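Local coordinates for outer membrane porin protein 32 (Delftia acidovorans, PDB 2FGQ) that forms homotrimeric, anion-selective channels across the bacterial outer membrane and can bind D-malate, at residues G147-F152 / A177-P182; A185-A190 / D204-G209; G181-S186 / A210-G215. All coordinates share one frame; numbering follows the deposited sequence.

Interaction 1 of 3, residues G147-F152 / A177-P182; sequences GFNAGF and AYDNGP
Phe148 and Asn149 pair with Tyr178 and Ala177 as neighbouring antiparallel strands of the 16-stranded porin barrel, but the short segments 148-152 and 177-179 are far from exactly antiparallel, with 133° between their N-to-C directions. Asn149 and Ala177 form the hydrogen-bonded pair, exchanging bonds through both backbone N and O atoms; Phe148 and Tyr178 form the non-hydrogen-bonded pair, CA to CA 4.5 Å. On the face of these two aromatics the rings make a T-shaped stack, centroids 5.1 Å apart and planes at 66°, with CD1 of Tyr178 over the centre of the Phe148 ring. CE1 of Tyr178 also lies 3.7 Å from CA of Gly147, where the positive phi and the nearby tyrosine ring both call for glycine.

On the other face, beside the methyl of Ala177, the contact is mainly polar. Asn149 CG sits between its own backbone N and carbonyl carbon (chi1 61°), and ND2 bonds twice. One bond goes to OD1 of Asp179, on the anti lone pair, and this carboxylate is also held by Lys100 and Ser184. The second runs back to Gly147: Asn149 ND2 at 3.0 Å and Asp179 N at 2.8 Å reach Gly147 O from opposite faces of its carbonyl plane.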
loop_
_atom_site.group_PDB
_atom_site.type_symbol
_atom_site.label_atom_id
_atom_site.label_comp_id
_atom_site.label_asym_id
_atom_site.label_seq_id
_atom_site.Cartn_x
_atom_site.Cartn_y
_atom_site.Cartn_z
ATOM N N GLY A 147 -22.359 -24.329 -24.342
ATOM C CA GLY A 147 -22.605 -22.899 -24.378
ATOM C C GLY A 147 -23.192 -22.325 -23.092
ATOM O O GLY A 147 -22.999 -21.152 -22.781
ATOM N N PHE A 148 -23.910 -23.133 -22.335
ATOM C CA PHE A 148 -24.604 -22.665 -21.142
ATOM C C PHE A 148 -23.659 -22.563 -19.974
ATOM O O PHE A 148 -22.863 -23.458 -19.723
ATOM C CB PHE A 148 -25.805 -23.558 -20.812
ATOM C CG PHE A 148 -26.872 -23.508 -21.863
ATOM C CD1 PHE A 148 -27.741 -22.434 -21.931
ATOM C CD2 PHE A 148 -26.944 -24.497 -22.832
ATOM C CE1 PHE A 148 -28.702 -22.347 -22.935
ATOM C CE2 PHE A 148 -27.907 -24.418 -23.833
ATOM C CZ PHE A 148 -28.778 -23.334 -23.877
ATOM N N ASN A 149 -23.806 -21.469 -19.232
ATOM C CA ASN A 149 -22.908 -21.230 -18.104
ATOM C C ASN A 149 -23.612 -20.321 -17.109
ATOM O O ASN A 149 -24.490 -19.566 -17.470
ATOM C CB ASN A 149 -21.558 -20.632 -18.560
ATOM C CG ASN A 149 -21.691 -19.283 -19.261
ATOM O OD1 ASN A 149 -21.412 -18.219 -18.654
ATOM N ND2 ASN A 149 -22.059 -19.298 -20.553
ATOM N N ALA A 150 -23.208 -20.407 -15.849
ATOM C CA ALA A 150 -23.853 -19.615 -14.800
ATOM C C ALA A 150 -22.868 -19.258 -13.708
ATOM O O ALA A 150 -21.820 -19.872 -13.563
ATOM C CB ALA A 150 -25.028 -20.357 -14.188
ATOM N N GLY A 151 -23.237 -18.248 -12.941
ATOM C CA GLY A 151 -22.426 -17.795 -11.820
ATOM C C GLY A 151 -23.320 -17.293 -10.699
ATOM O O GLY A 151 -24.423 -16.778 -10.953
ATOM N N PHE A 152 -22.872 -17.506 -9.455
ATOM C CA PHE A 152 -23.656 -17.213 -8.279
ATOM C C PHE A 152 -22.740 -16.683 -7.180
ATOM O O PHE A 152 -21.633 -17.148 -7.025
ATOM C CB PHE A 152 -24.319 -18.481 -7.750
ATOM C CG PHE A 152 -25.062 -19.248 -8.783
ATOM C CD1 PHE A 152 -26.386 -18.960 -9.047
ATOM C CD2 PHE A 152 -24.425 -20.258 -9.497
ATOM C CE1 PHE A 152 -27.064 -19.670 -10.034
ATOM C CE2 PHE A 152 -25.095 -20.974 -10.462
ATOM C CZ PHE A 152 -26.407 -20.664 -10.727
ATOM N N ALA A 177 -26.317 -17.670 -18.627
ATOM C CA ALA A 177 -25.803 -17.201 -19.888
ATOM C C ALA A 177 -25.608 -18.322 -20.895
ATOM O O ALA A 177 -25.599 -19.517 -20.541
ATOM C CB ALA A 177 -24.503 -16.502 -19.688
ATOM N N TYR A 178 -25.508 -17.895 -22.140
ATOM C CA TYR A 178 -25.138 -18.738 -23.269
ATOM C C TYR A 178 -23.971 -18.038 -23.976
ATOM O O TYR A 178 -24.100 -16.875 -24.379
ATOM C CB TYR A 178 -26.341 -18.924 -24.206
ATOM C CG TYR A 178 -25.982 -19.793 -25.384
ATOM C CD1 TYR A 178 -26.009 -21.168 -25.290
ATOM C CD2 TYR A 178 -25.554 -19.235 -26.559
ATOM C CE1 TYR A 178 -25.628 -21.982 -26.374
ATOM C CE2 TYR A 178 -25.146 -20.032 -27.633
ATOM C CZ TYR A 178 -25.204 -21.402 -27.545
ATOM O OH TYR A 178 -24.793 -22.168 -28.625
ATOM N N ASP A 179 -22.858 -18.750 -24.146
ATOM C CA ASP A 179 -21.670 -18.241 -24.803
ATOM C C ASP A 179 -21.097 -19.343 -25.651
ATOM O O ASP A 179 -20.645 -20.354 -25.115
ATOM C CB ASP A 179 -20.628 -17.851 -23.754
ATOM C CG ASP A 179 -21.001 -16.599 -23.054
ATOM O OD1 ASP A 179 -21.643 -16.694 -21.982
ATOM O OD2 ASP A 179 -20.713 -15.475 -23.536
ATOM N N ASN A 180 -21.104 -19.143 -26.961
ATOM C CA ASN A 180 -20.547 -20.129 -27.881
ATOM C C ASN A 180 -19.333 -19.673 -28.695
ATOM O O ASN A 180 -18.916 -20.381 -29.624
ATOM C CB ASN A 180 -21.673 -20.681 -28.773
ATOM C CG ASN A 180 -22.122 -19.703 -29.840
ATOM O OD1 ASN A 180 -21.557 -18.601 -29.974
ATOM N ND2 ASN A 180 -23.143 -20.099 -30.623
ATOM N N GLY A 181 -18.769 -18.515 -28.344
ATOM C CA GLY A 181 -17.760 -17.853 -29.143
ATOM C C GLY A 181 -18.326 -16.574 -29.769
ATOM O O GLY A 181 -18.222 -15.498 -29.171
ATOM N N PRO A 182 -18.930 -16.659 -30.948
ATOM C CA PRO A 182 -19.483 -15.453 -31.593
ATOM C C PRO A 182 -20.699 -14.848 -30.899
ATOM O O PRO A 182 -20.894 -13.653 -30.919
ATOM C CB PRO A 182 -19.848 -15.938 -32.997
ATOM C CG PRO A 182 -19.982 -17.395 -32.895
ATOM C CD PRO A 182 -19.022 -17.832 -31.842
#

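Interaction 2 of 3, residues A185-A190 / D204-G209; sequences ASLGLA and DEITLG
Segments 185-190 and 204-209 run antiparallel, 176° between their directions and 4.7 Å between their axes, as the middle of the beta hairpin formed by strands 183-196 and 199-213 in the barrel wall. Three hydrogen-bonded pairs, Ser186 with Gly209, Gly188 with Thr207 and Ala190 with Glu205, each contribute two backbone bonds. The straightest joins Gly188 N to Thr207 O, 2.8 Å at 173°. The intervening pairs, Leu187 with Leu208 and Leu189 with Ile206, have closer CA atoms and add CA-H...O contacts.

These intervening pairs carry the apolar face of the wall, consistent with the lipid-facing surface of a porin. Leu189 and Ile206 run alongside each other in the same direction: CD2 of Leu189 touches both CG1 and CD1 of Ile206 at 3.5 Å. CG1 of Ile206 is anti to its backbone N (chi1 -179°), which sets it against that methyl. Leu187 meets the same isoleucine more loosely, CD1 to CG1 4.2 Å, and its CD1 lies nearer the carbonyl O of Thr207. In a similar way, CD1 of Leu208 comes 3.5 Å from Ser186 O.

The opposite face, which bears the side chains of Ser186, Ala190, Glu205 and Thr207, is turned to helix 96-101, where Leu101 touches Ser186 and Thr207 while Thr97 touches Ala190 and Glu205. Its polar ends find partners there and beyond: Ser186 OG bonds Tyr104 and Lys100, Glu205 is bridged to Arg203, and Thr207 OG1 bonds Gln224 on strand 218-230. Strand 171-179 continues the sheet beyond 185-190, as strand 218-230 does beyond 204-209.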
loop_
_atom_site.group_PDB
_atom_site.type_symbol
_atom_site.label_atom_id
_atom_site.label_comp_id
_atom_site.label_asym_id
_atom_site.label_seq_id
_atom_site.Cartn_x
_atom_site.Cartn_y
_atom_site.Cartn_z
ATOM N N ALA A 185 -25.088 -14.151 -24.610
ATOM C CA ALA A 185 -26.240 -13.504 -23.999
ATOM C C ALA A 185 -26.295 -13.899 -22.524
ATOM O O ALA A 185 -26.020 -15.034 -22.183
ATOM C CB ALA A 185 -27.505 -13.935 -24.681
ATOM N N SER A 186 -26.691 -12.963 -21.680
ATOM C CA SER A 186 -26.698 -13.197 -20.246
ATOM C C SER A 186 -27.827 -12.447 -19.577
ATOM O O SER A 186 -28.125 -11.317 -19.954
ATOM C CB SER A 186 -25.386 -12.718 -19.580
ATOM O OG SER A 186 -24.209 -13.125 -20.267
ATOM N N LEU A 187 -28.388 -13.066 -18.540
ATOM C CA LEU A 187 -29.373 -12.449 -17.670
ATOM C C LEU A 187 -28.856 -12.510 -16.240
ATOM O O LEU A 187 -28.580 -13.587 -15.730
ATOM C CB LEU A 187 -30.711 -13.181 -17.755
ATOM C CG LEU A 187 -31.783 -12.725 -16.745
ATOM C CD1 LEU A 187 -32.235 -11.317 -17.035
ATOM C CD2 LEU A 187 -32.950 -13.713 -16.783
ATOM N N GLY A 188 -28.712 -11.333 -15.624
ATOM C CA GLY A 188 -28.254 -11.208 -14.257
ATOM C C GLY A 188 -29.331 -10.635 -13.346
ATOM O O GLY A 188 -30.115 -9.778 -13.739
ATOM N N LEU A 189 -29.350 -11.118 -12.117
ATOM C CA LEU A 189 -30.271 -10.638 -11.085
ATOM C C LEU A 189 -29.490 -10.557 -9.764
ATOM O O LEU A 189 -28.755 -11.475 -9.413
ATOM C CB LEU A 189 -31.407 -11.645 -10.876
ATOM C CG LEU A 189 -32.325 -12.056 -12.029
ATOM C CD1 LEU A 189 -33.175 -13.286 -11.625
ATOM C CD2 LEU A 189 -33.183 -10.910 -12.291
ATOM N N ALA A 190 -29.656 -9.446 -9.052
ATOM C CA ALA A 190 -28.972 -9.272 -7.784
ATOM C C ALA A 190 -29.745 -8.383 -6.827
ATOM O O ALA A 190 -30.465 -7.483 -7.223
ATOM C CB ALA A 190 -27.617 -8.635 -8.032
ATOM N N ASP A 204 -31.933 -3.451 -5.879
ATOM C CA ASP A 204 -32.346 -4.543 -6.762
ATOM C C ASP A 204 -31.876 -4.224 -8.180
ATOM O O ASP A 204 -32.067 -3.116 -8.641
ATOM C CB ASP A 204 -33.886 -4.679 -6.764
ATOM C CG ASP A 204 -34.449 -4.996 -5.425
ATOM O OD1 ASP A 204 -33.724 -5.605 -4.594
ATOM O OD2 ASP A 204 -35.633 -4.700 -5.118
ATOM N N GLU A 205 -31.293 -5.184 -8.876
ATOM C CA GLU A 205 -30.749 -4.947 -10.204
ATOM C C GLU A 205 -31.034 -6.147 -11.091
ATOM O O GLU A 205 -30.717 -7.282 -10.756
ATOM C CB GLU A 205 -29.249 -4.764 -10.076
ATOM C CG GLU A 205 -28.457 -4.324 -11.286
ATOM C CD GLU A 205 -26.971 -4.519 -11.029
ATOM O OE1 GLU A 205 -26.305 -3.499 -10.706
ATOM O OE2 GLU A 205 -26.491 -5.701 -11.104
ATOM N N ILE A 206 -31.628 -5.876 -12.239
ATOM C CA ILE A 206 -31.847 -6.878 -13.266
ATOM C C ILE A 206 -31.173 -6.373 -14.536
ATOM O O ILE A 206 -31.358 -5.216 -14.936
ATOM C CB ILE A 206 -33.341 -7.171 -13.461
ATOM C CG1 ILE A 206 -33.512 -8.241 -14.539
ATOM C CG2 ILE A 206 -34.053 -5.953 -13.899
ATOM C CD1 ILE A 206 -34.869 -8.857 -14.589
ATOM N N THR A 207 -30.392 -7.228 -15.168
ATOM C CA THR A 207 -29.568 -6.843 -16.303
ATOM C C THR A 207 -29.623 -7.901 -17.399
ATOM O O THR A 207 -29.510 -9.085 -17.115
ATOM C CB THR A 207 -28.094 -6.680 -15.870
ATOM O OG1 THR A 207 -28.017 -5.899 -14.682
ATOM C CG2 THR A 207 -27.309 -5.907 -16.919
ATOM N N LEU A 208 -29.847 -7.479 -18.641
ATOM C CA LEU A 208 -29.846 -8.363 -19.792
ATOM C C LEU A 208 -28.845 -7.857 -20.803
ATOM O O LEU A 208 -28.888 -6.702 -21.141
ATOM C CB LEU A 208 -31.267 -8.409 -20.395
ATOM C CG LEU A 208 -31.449 -9.345 -21.581
ATOM C CD1 LEU A 208 -31.316 -10.789 -21.189
ATOM C CD2 LEU A 208 -32.815 -9.094 -22.256
ATOM N N GLY A 209 -27.946 -8.712 -21.286
ATOM C CA GLY A 209 -26.980 -8.295 -22.281
ATOM C C GLY A 209 -26.868 -9.336 -23.376
ATOM O O GLY A 209 -27.109 -10.511 -23.141
#

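Interaction 3 of 3, residues G181-S186 / A210-G215; sequences GPLSAS and ASYNFG
Pro182 opens the contact with Tyr212 and Asn213, at the open end of the antiparallel hairpin formed by strands 183-196 and 199-213 in the porin barrel, away from its turn. Its ring lies alongside the Tyr212 side chain and extends in the same direction, with Pro182 CB 3.8 Å from Tyr212 CZ. The carbonyl O of Pro182 takes a 2.8 Å bond from Asn213 N and another from a water, which also bonds Ser211 OG. This water therefore spans the two segments on the serine face. Asn213 itself forms an Asx turn, its OD1 accepting from Gly215 N.

Leu183 faces Tyr212 in a non-hydrogen-bonded pair. The two side chains cross at about a right angle, and CB of Leu183 meets CD2 of Tyr212 at 3.8 Å. CG of Leu183 is anti to the backbone N (chi1 176°); beyond it, CD1 lies at the ring edge, in plane, and 3.5 Å from Ser211 O.

Ser184 pairs with Ser211 through two backbone bonds, the shorter being Ser211 N to Ser184 O at 2.8 Å. Their side chains share a face, where CB of Ser184 packs 3.6 Å from OG of Ser211, while OG of Ser184 bonds Asp179 and Tyr104. Ala185 then closes against Ala210: their CA atoms are 4.1 Å apart, the nearest of the matched pairs here, with the methyls at 4.2 Å.

Around the contact, Leu183 rests on Tyr178 of strand 171-179, Ser184 touches Lys100 of helix 96-101, and Ser211 and Asn213 touch Lys218 of strand 218-230.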
loop_
_atom_site.group_PDB
_atom_site.type_symbol
_atom_site.label_atom_id
_atom_site.label_comp_id
_atom_site.label_asym_id
_atom_site.label_seq_id
_atom_site.Cartn_x
_atom_site.Cartn_y
_atom_site.Cartn_z
ATOM N N GLY A 181 -18.769 -18.515 -28.344
ATOM C CA GLY A 181 -17.760 -17.853 -29.143
ATOM C C GLY A 181 -18.326 -16.574 -29.769
ATOM O O GLY A 181 -18.222 -15.498 -29.171
ATOM N N PRO A 182 -18.930 -16.659 -30.948
ATOM C CA PRO A 182 -19.483 -15.453 -31.593
ATOM C C PRO A 182 -20.699 -14.848 -30.899
ATOM O O PRO A 182 -20.894 -13.653 -30.919
ATOM C CB PRO A 182 -19.848 -15.938 -32.997
ATOM C CG PRO A 182 -19.982 -17.395 -32.895
ATOM C CD PRO A 182 -19.022 -17.832 -31.842
ATOM N N LEU A 183 -21.518 -15.696 -30.291
ATOM C CA LEU A 183 -22.752 -15.277 -29.646
ATOM C C LEU A 183 -22.632 -15.357 -28.131
ATOM O O LEU A 183 -22.152 -16.334 -27.577
ATOM C CB LEU A 183 -23.913 -16.154 -30.102
ATOM C CG LEU A 183 -25.264 -15.902 -29.428
ATOM C CD1 LEU A 183 -25.785 -14.545 -29.753
ATOM C CD2 LEU A 183 -26.312 -16.963 -29.799
ATOM N N SER A 184 -23.098 -14.305 -27.485
ATOM C CA SER A 184 -23.131 -14.223 -26.028
ATOM C C SER A 184 -24.419 -13.560 -25.596
ATOM O O SER A 184 -24.801 -12.525 -26.155
ATOM C CB SER A 184 -21.932 -13.389 -25.531
ATOM O OG SER A 184 -21.859 -13.343 -24.105
ATOM N N ALA A 185 -25.088 -14.151 -24.610
ATOM C CA ALA A 185 -26.240 -13.504 -23.999
ATOM C C ALA A 185 -26.295 -13.899 -22.524
ATOM O O ALA A 185 -26.020 -15.034 -22.183
ATOM C CB ALA A 185 -27.505 -13.935 -24.681
ATOM N N SER A 186 -26.691 -12.963 -21.680
ATOM C CA SER A 186 -26.698 -13.197 -20.246
ATOM C C SER A 186 -27.827 -12.447 -19.577
ATOM O O SER A 186 -28.125 -11.317 -19.954
ATOM C CB SER A 186 -25.386 -12.718 -19.580
ATOM O OG SER A 186 -24.209 -13.125 -20.267
ATOM N N ALA A 210 -26.521 -8.884 -24.577
ATOM C CA ALA A 210 -26.286 -9.797 -25.709
ATOM C C ALA A 210 -25.315 -9.180 -26.674
ATOM O O ALA A 210 -25.240 -7.954 -26.789
ATOM C CB ALA A 210 -27.580 -10.130 -26.429
ATOM N N SER A 211 -24.583 -10.025 -27.378
ATOM C CA SER A 211 -23.674 -9.545 -28.401
ATOM C C SER A 211 -23.462 -10.610 -29.455
ATOM O O SER A 211 -23.635 -11.794 -29.210
ATOM C CB SER A 211 -22.311 -9.137 -27.834
ATOM O OG SER A 211 -21.626 -10.212 -27.186
ATOM N N TYR A 212 -23.092 -10.161 -30.649
ATOM C CA TYR A 212 -22.703 -11.072 -31.702
ATOM C C TYR A 212 -21.501 -10.522 -32.403
ATOM O O TYR A 212 -21.524 -9.389 -32.832
ATOM C CB TYR A 212 -23.851 -11.328 -32.706
ATOM C CG TYR A 212 -23.525 -12.531 -33.564
ATOM C CD1 TYR A 212 -22.895 -12.383 -34.778
ATOM C CD2 TYR A 212 -23.764 -13.826 -33.113
ATOM C CE1 TYR A 212 -22.541 -13.488 -35.545
ATOM C CE2 TYR A 212 -23.416 -14.914 -33.873
ATOM C CZ TYR A 212 -22.800 -14.733 -35.087
ATOM O OH TYR A 212 -22.449 -15.831 -35.865
ATOM N N ASN A 213 -20.462 -11.346 -32.523
ATOM C CA ASN A 213 -19.228 -10.987 -33.186
ATOM C C ASN A 213 -19.210 -11.605 -34.582
ATOM O O ASN A 213 -19.029 -12.819 -34.725
ATOM C CB ASN A 213 -18.028 -11.459 -32.378
ATOM C CG ASN A 213 -16.752 -10.812 -32.832
ATOM O OD1 ASN A 213 -16.667 -10.304 -33.945
ATOM N ND2 ASN A 213 -15.766 -10.784 -31.950
ATOM N N PHE A 214 -19.446 -10.753 -35.587
ATOM C CA PHE A 214 -19.453 -11.168 -36.997
ATOM C C PHE A 214 -18.019 -11.247 -37.564
ATOM O O PHE A 214 -17.852 -11.600 -38.720
ATOM C CB PHE A 214 -20.248 -10.179 -37.853
ATOM C CG PHE A 214 -21.678 -9.973 -37.440
ATOM C CD1 PHE A 214 -22.698 -10.714 -38.021
ATOM C CD2 PHE A 214 -22.023 -9.018 -36.492
ATOM C CE1 PHE A 214 -24.019 -10.521 -37.680
ATOM C CE2 PHE A 214 -23.358 -8.834 -36.123
ATOM C CZ PHE A 214 -24.361 -9.577 -36.747
ATOM N N GLY A 215 -16.986 -10.922 -36.794
ATOM C CA GLY A 215 -15.605 -10.909 -37.301
ATOM C C GLY A 215 -15.244 -9.548 -37.852
ATOM O O GLY A 215 -14.394 -8.841 -37.288
HETATM O O HOH W 1 -20.243 -11.828 -28.901
#

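Interactions 2 and 3 are successive lengths of one hairpin, sharing Ala185 and Ser186, with centres 16 Å apart; interaction 1 belongs to an adjoining strand pair and shares Gly181 and Pro182 with interaction 3. The seam between these pairs is bonded: Tyr178 O of interaction 1 lies 2.9 Å from Ala185 N, a probable hydrogen bond, and Asp179 OD2 lies 2.5 Å from Ser184 OG, another probable and short one. Lys100 of helix 96-101 meets all three, through Asp179 of interaction 1 and through Ser186, which interactions 2 and 3 share. None includes a residue of the D-malate pocket: the side chain of Glu205 is about 11 Å from the ligand, that of Ser184 about 14 Å.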